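Local coordinates for protein L-threonine-O-3-phosphate decarboxylase (Porphyromonas gingivalis, PDB 3FKD) that probably binds pyridoxal 5'-phosphate and uses it to decarboxylate L-threonine O-3-phosphate, with a fold shared with class I and II aminotransferases, at residues A[294-297]-A[301-304]; A[320-323]-A[327-330]; A[270-275]-A[280-285]; A[138-143]-A[308-313]. All coordinates share one frame; numbering follows the deposited sequence.

Contact 1. Residues A[294-297]-A[301-304]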
loop_
_atom_site.group_PDB
_atom_site.type_symbol
_atom_site.label_atom_id
_atom_site.label_comp_id
_atom_site.label_asym_id
_atom_site.label_seq_id
_atom_site.Cartn_x
_atom_site.Cartn_y
_atom_site.Cartn_z
ATOM N N LYS A 294 -7.312 -22.155 21.148
ATOM C CA LYS A 294 -8.536 -21.706 21.787
ATOM C C LYS A 294 -8.445 -21.734 23.331
ATOM O O LYS A 294 -8.959 -20.851 24.024
ATOM C CB LYS A 294 -9.674 -22.587 21.301
ATOM C CG LYS A 294 -10.990 -22.276 21.921
ATOM C CD LYS A 294 -11.796 -23.553 22.164
ATOM C CE LYS A 294 -13.278 -23.256 22.257
ATOM N NZ LYS A 294 -13.829 -23.057 20.890
ATOM N N TYR A 295 -7.783 -22.760 23.849
ATOM C CA TYR A 295 -7.570 -22.959 25.284
ATOM C C TYR A 295 -6.617 -21.896 25.885
ATOM O O TYR A 295 -6.990 -21.133 26.772
ATOM C CB TYR A 295 -6.972 -24.350 25.451
ATOM C CG TYR A 295 -6.561 -24.728 26.850
ATOM C CD1 TYR A 295 -7.478 -25.324 27.720
ATOM C CD2 TYR A 295 -5.256 -24.530 27.299
ATOM C CE1 TYR A 295 -7.125 -25.694 28.999
ATOM C CE2 TYR A 295 -4.890 -24.892 28.585
ATOM C CZ TYR A 295 -5.837 -25.480 29.430
ATOM O OH TYR A 295 -5.513 -25.851 30.714
HETATM N N MSE A 296 -5.388 -21.875 25.380
HETATM C CA MSE A 296 -4.415 -20.858 25.676
HETATM C C MSE A 296 -5.002 -19.432 25.643
HETATM O O MSE A 296 -4.684 -18.610 26.480
HETATM C CB MSE A 296 -3.252 -20.995 24.696
HETATM C CG MSE A 296 -2.590 -22.353 24.736
HETATM SE SE MSE A 296 -1.746 -22.721 26.498
HETATM C CE MSE A 296 -0.158 -21.565 26.277
ATOM N N LEU A 297 -5.883 -19.168 24.689
ATOM C CA LEU A 297 -6.515 -17.862 24.591
ATOM C C LEU A 297 -7.596 -17.678 25.652
ATOM O O LEU A 297 -7.523 -16.771 26.477
ATOM C CB LEU A 297 -7.072 -17.585 23.186
ATOM C CG LEU A 297 -7.563 -16.133 23.072
ATOM C CD1 LEU A 297 -6.412 -15.161 23.201
ATOM C CD2 LEU A 297 -8.330 -15.876 21.830
ATOM N N ASN A 301 -5.230 -16.538 28.347
ATOM C CA ASN A 301 -4.962 -15.203 27.800
ATOM C C ASN A 301 -3.702 -15.096 26.963
ATOM O O ASN A 301 -3.078 -14.038 26.906
ATOM C CB ASN A 301 -4.814 -14.213 28.937
ATOM C CG ASN A 301 -6.079 -14.078 29.747
ATOM O OD1 ASN A 301 -7.128 -13.642 29.215
ATOM N ND2 ASN A 301 -6.004 -14.449 31.053
HETATM N N MSE A 302 -3.327 -16.197 26.327
HETATM C CA MSE A 302 -2.132 -16.251 25.516
HETATM C C MSE A 302 -2.473 -16.578 24.083
HETATM O O MSE A 302 -3.174 -17.555 23.810
HETATM C CB MSE A 302 -1.181 -17.301 26.059
HETATM C CG MSE A 302 -0.397 -16.823 27.246
HETATM SE SE MSE A 302 0.534 -18.266 28.181
HETATM C CE MSE A 302 -0.506 -18.295 29.854
ATOM N N LEU A 303 -1.945 -15.790 23.159
ATOM C CA LEU A 303 -2.164 -16.086 21.758
ATOM C C LEU A 303 -1.024 -16.872 21.114
ATOM O O LEU A 303 0.132 -16.575 21.312
ATOM C CB LEU A 303 -2.526 -14.822 20.936
ATOM C CG LEU A 303 -3.081 -15.139 19.533
ATOM C CD1 LEU A 303 -4.429 -15.833 19.625
ATOM C CD2 LEU A 303 -3.228 -13.900 18.657
ATOM N N ILE A 304 -1.384 -17.878 20.322
ATOM C CA ILE A 304 -0.417 -18.685 19.586
ATOM C C ILE A 304 -0.839 -18.721 18.123
ATOM O O ILE A 304 -2.000 -18.493 17.826
ATOM C CB ILE A 304 -0.341 -20.131 20.139
ATOM C CG1 ILE A 304 -1.601 -20.914 19.790
ATOM C CG2 ILE A 304 -0.230 -20.096 21.607
ATOM C CD1 ILE A 304 -1.544 -22.314 20.183
#
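The backbone doubles back where helix 289-298 ends, and Met302 N donates to Met296 O at 2.8 Å in an almost straight bond (172°). A second bond runs from Asn301 N to Leu297 O at 3.0 Å and is more bent (134°). In both, the donor stands above the plane of the carbonyl. Asn301 has left-handed backbone angles, and this reverses the chain into strand 302-306. Met296 and Met302 are selenomethionines. Met296 CE lies 3.9 Å from Met302 SE. Met296 is bent at both chi2 (-64°) and chi3, which folds its end across the chain of Met302. At the base of the same side chain, Met296 CB approaches Ile304 CG2 at 4.4 Å. Leu297 and Leu303 run alongside each other and point the same way, with their CD1 atoms 4.1 Å apart. Ala334 of helix 325-339 touches both selenomethionines. Strand 302-306 also bonds through its backbone to Val18 and Phe20. The contact thus joins polar backbone pairing to apolar side-chain packing: carbonyls near the end of the helix find amide donors in the chain that follows, while the buried selenomethionine side chains meet by apolar packing.

Contact 2. Residues A[320-323]-A[327-330]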
loop_
_atom_site.group_PDB
_atom_site.type_symbol
_atom_site.label_atom_id
_atom_site.label_comp_id
_atom_site.label_asym_id
_atom_site.label_seq_id
_atom_site.Cartn_x
_atom_site.Cartn_y
_atom_site.Cartn_z
ATOM N N ILE A 320 5.441 -20.822 17.526
ATOM C CA ILE A 320 5.617 -20.063 18.762
ATOM C C ILE A 320 6.854 -19.136 18.744
ATOM O O ILE A 320 7.965 -19.605 18.469
ATOM C CB ILE A 320 5.815 -20.991 19.959
ATOM C CG1 ILE A 320 4.789 -22.133 19.975
ATOM C CG2 ILE A 320 5.834 -20.194 21.274
ATOM C CD1 ILE A 320 3.602 -21.875 20.828
ATOM N N THR A 321 6.663 -17.839 19.038
ATOM C CA THR A 321 7.778 -16.919 19.246
ATOM C C THR A 321 8.096 -16.686 20.720
ATOM O O THR A 321 7.243 -16.246 21.487
ATOM C CB THR A 321 7.512 -15.521 18.630
ATOM O OG1 THR A 321 7.025 -15.685 17.303
ATOM C CG2 THR A 321 8.798 -14.654 18.626
ATOM N N THR A 322 9.342 -16.942 21.092
ATOM C CA THR A 322 9.861 -16.617 22.424
ATOM C C THR A 322 9.520 -15.191 22.891
ATOM O O THR A 322 9.928 -14.219 22.287
ATOM C CB THR A 322 11.373 -16.796 22.424
ATOM O OG1 THR A 322 11.674 -18.121 21.978
ATOM C CG2 THR A 322 12.025 -16.466 23.820
ATOM N N GLN A 323 8.766 -15.109 23.973
ATOM C CA GLN A 323 8.418 -13.862 24.631
ATOM C C GLN A 323 9.364 -13.653 25.828
ATOM O O GLN A 323 10.488 -14.125 25.800
ATOM C CB GLN A 323 6.943 -13.887 25.021
ATOM C CG GLN A 323 5.990 -13.993 23.795
ATOM C CD GLN A 323 6.317 -12.931 22.679
ATOM O OE1 GLN A 323 6.336 -11.731 22.943
ATOM N NE2 GLN A 323 6.620 -13.396 21.473
ATOM N N GLN A 327 7.103 -14.791 30.975
ATOM C CA GLN A 327 5.924 -15.146 30.174
ATOM C C GLN A 327 6.099 -16.548 29.640
ATOM O O GLN A 327 5.141 -17.280 29.505
ATOM C CB GLN A 327 5.749 -14.178 28.988
ATOM C CG GLN A 327 4.812 -12.971 29.239
ATOM C CD GLN A 327 5.328 -11.656 28.670
ATOM O OE1 GLN A 327 6.267 -11.607 27.870
ATOM N NE2 GLN A 327 4.735 -10.582 29.123
ATOM N N ASN A 328 7.340 -16.892 29.299
ATOM C CA ASN A 328 7.663 -18.197 28.752
ATOM C C ASN A 328 7.397 -19.237 29.828
ATOM O O ASN A 328 6.777 -20.263 29.583
ATOM C CB ASN A 328 9.130 -18.273 28.285
ATOM C CG ASN A 328 9.448 -17.304 27.162
ATOM O OD1 ASN A 328 8.554 -16.807 26.482
ATOM N ND2 ASN A 328 10.742 -17.034 26.961
ATOM N N GLN A 329 7.858 -18.940 31.037
ATOM C CA GLN A 329 7.676 -19.853 32.152
ATOM C C GLN A 329 6.173 -20.121 32.306
ATOM O O GLN A 329 5.711 -21.263 32.326
ATOM C CB GLN A 329 8.298 -19.263 33.426
ATOM C CG GLN A 329 8.423 -20.239 34.608
ATOM C CD GLN A 329 9.501 -21.332 34.411
ATOM O OE1 GLN A 329 9.875 -21.663 33.269
ATOM N NE2 GLN A 329 10.000 -21.898 35.533
ATOM N N LEU A 330 5.410 -19.045 32.352
ATOM C CA LEU A 330 3.978 -19.125 32.538
ATOM C C LEU A 330 3.225 -19.747 31.340
ATOM O O LEU A 330 2.075 -20.190 31.473
ATOM C CB LEU A 330 3.473 -17.730 32.819
ATOM C CG LEU A 330 1.982 -17.559 33.012
ATOM C CD1 LEU A 330 1.441 -18.688 33.878
ATOM C CD2 LEU A 330 1.742 -16.167 33.626
#
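The side-chain amide of Asn328 overlaps the backbone of Gln323, with one end at its N-H and the other at its carbonyl. Asn328 OD1 accepts from Gln323 N at 3.0 Å. Asn328 ND2 donates to Gln323 O at 3.1 Å. Both bonds are weak, because each is well bent at the hydrogen (131° and 132°). Together they give the amide a partner at each end, which should limit its rotation. Asn328 CG is anti to its own carbonyl carbon (chi1 -63°), and from there the amide reaches the loop. The methyl of Thr322 comes in crosswise, at about a right angle to the Asn328 side chain, with CG2 3.4 Å from ND2. The contact closes the short turn between strand 317-321 and helix 325-339. This turn belongs to the smaller, C-terminal domain expected of a fold type I pyridoxal phosphate enzyme. At the start of the helix, Gln327 OE1 lies 3.7 Å from Gln323 CB. The hydrogen bond of that oxygen is with the backbone N of Arg324, the residue just before the helix. Gln323 itself bends at chi2 and turns its amide back along its own segment. Its NE2 donates to Thr321 O at 2.9 Å, approaching from above the carbonyl plane. The hydroxyl of Thr322 faces elsewhere: OG1 is hydrogen-bonded to Thr257 OG1 on helix 250-266. Phe260 of that helix touches both Thr322 and Asn328, and Phe20 packs on Gln323 and Asn328.

Contact 3. Residues A[270-275]-A[280-285]; sequences VEVHPS and FLLRLK
Val272 packs closely on Leu282, with CG2 3.5 Å from Leu282 CB, and this pair marks the tight face of a beta hairpin. Strands 270-272 and 280-284 are antiparallel. Glu271 and Arg283 form the hydrogen-bonded pair: Glu271 N to Arg283 O is 2.9 Å, and Arg283 N to Glu271 O is 2.7 Å. Both bonds are close to straight. Val270-Leu284 and Val272-Leu282 are the non-hydrogen-bonded pairs on either side. Val270 lies side by side with Leu284, with CG1 3.6 Å from Leu284 CD2. Val272 CG1 meets Phe280 CD1 obliquely at 3.9 Å. Val272 CG1 is placed there by lying anti to the backbone N (chi1 161°). The face carrying Glu271 and Arg283 is looser and polar, and Glu271 is exposed to solvent. The two run alongside each other there, and the closest approach of their side chains is Glu271 OE1 to Arg283 CD, 3.8 Å. Their flat groups stand almost perpendicular, and the opposite charges do not touch. Arg283 NE instead bonds to Tyr317 OH. Further along, His273 N bonds to Leu281 O at 2.9 Å, though this bond is bent. Ser275 CB then rests on Phe280 CB. The hairpin forms one edge of the smaller sheet within this chain, and strand 317-321 pairs with its inner strand. Helices 250-266 and 325-339 cover the apolar face of Val270, Val272, Leu282 and Leu284.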
loop_
_atom_site.group_PDB
_atom_site.type_symbol
_atom_site.label_atom_id
_atom_site.label_comp_id
_atom_site.label_asym_id
_atom_site.label_seq_id
_atom_site.Cartn_x
_atom_site.Cartn_y
_atom_site.Cartn_z
ATOM N N VAL A 270 4.517 -33.286 23.521
ATOM C CA VAL A 270 4.918 -32.261 22.578
ATOM C C VAL A 270 6.376 -32.340 22.171
ATOM O O VAL A 270 7.259 -32.587 22.984
ATOM C CB VAL A 270 4.607 -30.823 23.050
ATOM C CG1 VAL A 270 3.199 -30.725 23.525
ATOM C CG2 VAL A 270 5.597 -30.354 24.124
ATOM N N GLU A 271 6.599 -32.070 20.896
ATOM C CA GLU A 271 7.904 -32.112 20.283
ATOM C C GLU A 271 8.218 -30.741 19.631
ATOM O O GLU A 271 7.413 -30.223 18.858
ATOM C CB GLU A 271 7.879 -33.231 19.241
ATOM C CG GLU A 271 8.932 -33.127 18.155
ATOM C CD GLU A 271 8.968 -34.371 17.257
ATOM O OE1 GLU A 271 7.981 -34.619 16.500
ATOM O OE2 GLU A 271 9.999 -35.088 17.307
ATOM N N VAL A 272 9.364 -30.148 19.938
ATOM C CA VAL A 272 9.729 -28.895 19.280
ATOM C C VAL A 272 10.718 -29.075 18.130
ATOM O O VAL A 272 11.857 -29.509 18.344
ATOM C CB VAL A 272 10.255 -27.825 20.274
ATOM C CG1 VAL A 272 11.030 -26.750 19.558
ATOM C CG2 VAL A 272 9.102 -27.187 21.017
ATOM N N HIS A 273 10.284 -28.733 16.915
ATOM C CA HIS A 273 11.163 -28.797 15.741
ATOM C C HIS A 273 12.382 -27.878 15.910
ATOM O O HIS A 273 12.222 -26.692 16.210
ATOM C CB HIS A 273 10.392 -28.444 14.470
ATOM C CG HIS A 273 11.169 -28.694 13.212
ATOM N ND1 HIS A 273 12.266 -27.940 12.851
ATOM C CD2 HIS A 273 11.016 -29.623 12.235
ATOM C CE1 HIS A 273 12.754 -28.392 11.708
ATOM N NE2 HIS A 273 12.015 -29.413 11.313
ATOM N N PRO A 274 13.607 -28.409 15.739
ATOM C CA PRO A 274 14.802 -27.561 15.884
ATOM C C PRO A 274 14.720 -26.252 15.114
ATOM O O PRO A 274 14.169 -26.230 14.012
ATOM C CB PRO A 274 15.917 -28.445 15.314
ATOM C CG PRO A 274 15.504 -29.815 15.762
ATOM C CD PRO A 274 13.977 -29.825 15.569
ATOM N N SER A 275 15.285 -25.180 15.678
ATOM C CA SER A 275 15.187 -23.886 15.027
ATOM C C SER A 275 16.455 -23.063 15.065
ATOM O O SER A 275 17.113 -23.031 16.062
ATOM C CB SER A 275 14.070 -23.077 15.680
ATOM O OG SER A 275 13.866 -21.879 14.955
ATOM N N PHE A 280 9.744 -20.760 16.346
ATOM C CA PHE A 280 9.921 -22.196 16.057
ATOM C C PHE A 280 8.571 -22.917 15.942
ATOM O O PHE A 280 7.561 -22.455 16.450
ATOM C CB PHE A 280 10.798 -22.875 17.172
ATOM C CG PHE A 280 10.294 -22.606 18.558
ATOM C CD1 PHE A 280 9.257 -23.360 19.091
ATOM C CD2 PHE A 280 10.791 -21.546 19.297
ATOM C CE1 PHE A 280 8.760 -23.097 20.340
ATOM C CE2 PHE A 280 10.284 -21.260 20.537
ATOM C CZ PHE A 280 9.270 -22.062 21.075
ATOM N N LEU A 281 8.565 -24.064 15.285
ATOM C CA LEU A 281 7.401 -24.948 15.260
ATOM C C LEU A 281 7.381 -25.922 16.502
ATOM O O LEU A 281 8.401 -26.502 16.895
ATOM C CB LEU A 281 7.425 -25.726 13.933
ATOM C CG LEU A 281 6.607 -25.393 12.676
ATOM C CD1 LEU A 281 5.915 -24.055 12.617
ATOM C CD2 LEU A 281 7.463 -25.586 11.445
ATOM N N LEU A 282 6.231 -26.071 17.144
ATOM C CA LEU A 282 6.051 -27.247 17.968
ATOM C C LEU A 282 4.896 -28.164 17.494
ATOM O O LEU A 282 3.859 -27.705 16.982
ATOM C CB LEU A 282 5.993 -26.911 19.463
ATOM C CG LEU A 282 4.735 -26.604 20.273
ATOM C CD1 LEU A 282 3.557 -27.582 20.011
ATOM C CD2 LEU A 282 5.147 -26.633 21.750
ATOM N N ARG A 283 5.113 -29.469 17.656
ATOM C CA ARG A 283 4.131 -30.490 17.271
ATOM C C ARG A 283 3.447 -31.092 18.483
ATOM O O ARG A 283 4.113 -31.530 19.429
ATOM C CB ARG A 283 4.823 -31.613 16.504
ATOM C CG ARG A 283 3.949 -32.309 15.487
ATOM C CD ARG A 283 4.639 -33.556 14.986
ATOM N NE ARG A 283 4.337 -33.774 13.575
ATOM C CZ ARG A 283 3.557 -34.742 13.119
ATOM N NH1 ARG A 283 3.321 -34.859 11.819
ATOM N NH2 ARG A 283 3.009 -35.595 13.977
ATOM N N LEU A 284 2.123 -31.083 18.476
ATOM C CA LEU A 284 1.386 -31.855 19.452
ATOM C C LEU A 284 1.366 -33.316 19.023
ATOM O O LEU A 284 0.964 -33.607 17.911
ATOM C CB LEU A 284 -0.032 -31.340 19.571
ATOM C CG LEU A 284 -0.118 -29.874 19.962
ATOM C CD1 LEU A 284 -1.515 -29.551 20.417
ATOM C CD2 LEU A 284 0.832 -29.610 21.081
ATOM N N LYS A 285 1.839 -34.220 19.888
ATOM C CA LYS A 285 1.666 -35.671 19.693
ATOM C C LYS A 285 0.174 -35.995 19.578
ATOM O O LYS A 285 -0.248 -36.673 18.654
ATOM C CB LYS A 285 2.306 -36.451 20.840
ATOM C CG LYS A 285 1.658 -37.816 21.117
ATOM C CD LYS A 285 1.694 -38.212 22.635
ATOM C CE LYS A 285 3.086 -38.619 23.128
ATOM N NZ LYS A 285 3.194 -38.495 24.601
#

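Contact 4. Residues A[138-143]-A[308-313]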
loop_
_atom_site.group_PDB
_atom_site.type_symbol
_atom_site.label_atom_id
_atom_site.label_comp_id
_atom_site.label_asym_id
_atom_site.label_seq_id
_atom_site.Cartn_x
_atom_site.Cartn_y
_atom_site.Cartn_z
ATOM N N PRO A 138 16.615 -16.512 8.214
ATOM C CA PRO A 138 16.038 -17.796 8.654
ATOM C C PRO A 138 14.574 -17.868 8.268
ATOM O O PRO A 138 13.912 -16.841 8.236
ATOM C CB PRO A 138 16.159 -17.732 10.185
ATOM C CG PRO A 138 16.198 -16.334 10.496
ATOM C CD PRO A 138 16.974 -15.686 9.372
ATOM N N ASN A 139 14.083 -19.067 7.993
ATOM C CA ASN A 139 12.748 -19.276 7.439
ATOM C C ASN A 139 11.592 -19.172 8.434
ATOM O O ASN A 139 11.696 -19.619 9.544
ATOM C CB ASN A 139 12.708 -20.637 6.736
ATOM C CG ASN A 139 11.446 -20.842 5.929
ATOM O OD1 ASN A 139 11.093 -20.028 5.068
ATOM N ND2 ASN A 139 10.760 -21.936 6.193
ATOM N N ASN A 140 10.499 -18.559 8.004
ATOM C CA ASN A 140 9.190 -18.572 8.661
ATOM C C ASN A 140 8.412 -19.749 8.048
ATOM O O ASN A 140 8.213 -19.763 6.862
ATOM C CB ASN A 140 8.515 -17.224 8.309
ATOM C CG ASN A 140 7.039 -17.148 8.671
ATOM O OD1 ASN A 140 6.559 -17.798 9.595
ATOM N ND2 ASN A 140 6.315 -16.300 7.951
ATOM N N PRO A 141 7.952 -20.731 8.857
ATOM C CA PRO A 141 7.828 -20.791 10.317
ATOM C C PRO A 141 8.905 -21.651 10.974
ATOM O O PRO A 141 8.979 -21.681 12.188
ATOM C CB PRO A 141 6.474 -21.501 10.480
ATOM C CG PRO A 141 6.231 -22.253 9.152
ATOM C CD PRO A 141 7.433 -21.992 8.287
ATOM N N ASP A 142 9.689 -22.339 10.149
ATOM C CA ASP A 142 10.684 -23.365 10.493
ATOM C C ASP A 142 11.857 -22.904 11.318
ATOM O O ASP A 142 12.394 -23.647 12.133
ATOM C CB ASP A 142 11.346 -23.804 9.187
ATOM C CG ASP A 142 10.868 -25.091 8.751
ATOM O OD1 ASP A 142 10.163 -25.695 9.577
ATOM O OD2 ASP A 142 11.159 -25.493 7.609
ATOM N N GLY A 143 12.331 -21.708 10.975
ATOM C CA GLY A 143 13.593 -21.200 11.473
ATOM C C GLY A 143 14.753 -21.838 10.743
ATOM O O GLY A 143 15.883 -21.773 11.213
ATOM N N SER A 308 -1.475 -24.804 11.035
ATOM C CA SER A 308 -2.148 -25.754 10.131
ATOM C C SER A 308 -2.217 -25.289 8.665
ATOM O O SER A 308 -2.137 -26.106 7.759
ATOM C CB SER A 308 -3.570 -26.071 10.621
ATOM N N ASN A 309 -2.330 -23.979 8.436
ATOM C CA ASN A 309 -2.531 -23.486 7.074
ATOM C C ASN A 309 -1.247 -23.287 6.273
ATOM O O ASN A 309 -1.277 -22.703 5.199
ATOM C CB ASN A 309 -3.411 -22.224 7.042
ATOM C CG ASN A 309 -2.714 -20.972 7.622
ATOM O OD1 ASN A 309 -1.678 -21.041 8.314
ATOM N ND2 ASN A 309 -3.301 -19.816 7.341
ATOM N N PHE A 310 -0.122 -23.741 6.813
ATOM C CA PHE A 310 1.126 -23.731 6.073
ATOM C C PHE A 310 1.181 -24.982 5.198
ATOM O O PHE A 310 0.904 -26.089 5.653
ATOM C CB PHE A 310 2.342 -23.708 7.028
ATOM C CG PHE A 310 2.788 -22.315 7.444
ATOM C CD1 PHE A 310 3.546 -21.523 6.587
ATOM C CD2 PHE A 310 2.463 -21.804 8.696
ATOM C CE1 PHE A 310 3.975 -20.269 6.974
ATOM C CE2 PHE A 310 2.859 -20.511 9.047
ATOM C CZ PHE A 310 3.622 -19.765 8.191
ATOM N N ARG A 311 1.532 -24.797 3.937
ATOM C CA ARG A 311 1.791 -25.913 3.067
ATOM C C ARG A 311 2.810 -26.857 3.683
ATOM O O ARG A 311 3.936 -26.456 4.028
ATOM C CB ARG A 311 2.283 -25.424 1.727
ATOM C CG ARG A 311 1.446 -25.957 0.587
ATOM C CD ARG A 311 2.305 -26.189 -0.655
ATOM N NE ARG A 311 1.598 -26.071 -1.937
ATOM C CZ ARG A 311 0.347 -25.641 -2.109
ATOM N NH1 ARG A 311 -0.410 -25.282 -1.072
ATOM N NH2 ARG A 311 -0.150 -25.559 -3.346
ATOM N N GLY A 312 2.417 -28.116 3.849
ATOM C CA GLY A 312 3.343 -29.084 4.418
ATOM C C GLY A 312 3.265 -29.316 5.915
ATOM O O GLY A 312 4.078 -30.077 6.472
ATOM N N LEU A 313 2.291 -28.681 6.570
ATOM C CA LEU A 313 2.009 -28.933 7.979
ATOM C C LEU A 313 0.539 -29.274 8.148
ATOM O O LEU A 313 -0.290 -28.779 7.403
ATOM C CB LEU A 313 2.365 -27.712 8.846
ATOM C CG LEU A 313 3.707 -27.043 8.565
ATOM C CD1 LEU A 313 3.903 -25.865 9.493
ATOM C CD2 LEU A 313 4.853 -28.068 8.678
#
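Asn140 and Pro141 meet the aromatic ring of Phe310. They belong to the Asn-Pro loop that follows strand 132-136. In fold type I relatives the matching Asn-Pro loop lies at the cofactor cleft, and the same is likely here. It packs against the type II beta turn Phe310-Leu313. Asn140 comes first. Its CG is anti to the backbone N (chi1 169°), and this carries the amide out to the end of the ring. OD1 lies 3.8 Å from Phe310 CZ, obliquely placed. The amide and ring planes are nearly perpendicular. The same oxygen has a weak hydrogen bond to NH1 of Arg319, which also touches Pro141 and Phe310. The next peptide, Asn140-Pro141, is cis, and Pro141 directs its CB toward the turn, and its CG reaches the Phe310 ring. Phe310 approaches from the opposite direction. Pro141 also touches Leu281 of strand 279-284 and comes to Leu313, its CG 4.3 Å from Leu313 CD1. Leu313 packs on Leu281 as well, so both loops pack on Leu281. The interaction is apolar apart from the Asn140 oxygen. Its centre is a CH-pi contact: Pro141 CG stands 3.5 Å from the centroid of the Phe310 ring, only 3° off the ring normal.

In the fold
Contacts 1, 2 and 3 all reach the same mixed sheet, where strands 302-306, 317-321, 279-284 and 270-272 follow one another in that order, 270-272 being at the edge within this chain. Along the chain contact 3 comes first, then contact 1, then contact 2. Contact 4 spans 164 residues, and contacts 3 and 1 fall within that interval. Contacts 1 and 2 have centres about 12 Å apart and touch through Met302 and Leu330. Contacts 2 and 3 touch between neighbouring strands, at Ile320 and Phe280. Contact 4, also about 12 Å from contact 3 between centres, meets it at Leu281. It thus ties the smaller sheet to the loop after strand 132-136 of the larger sheet.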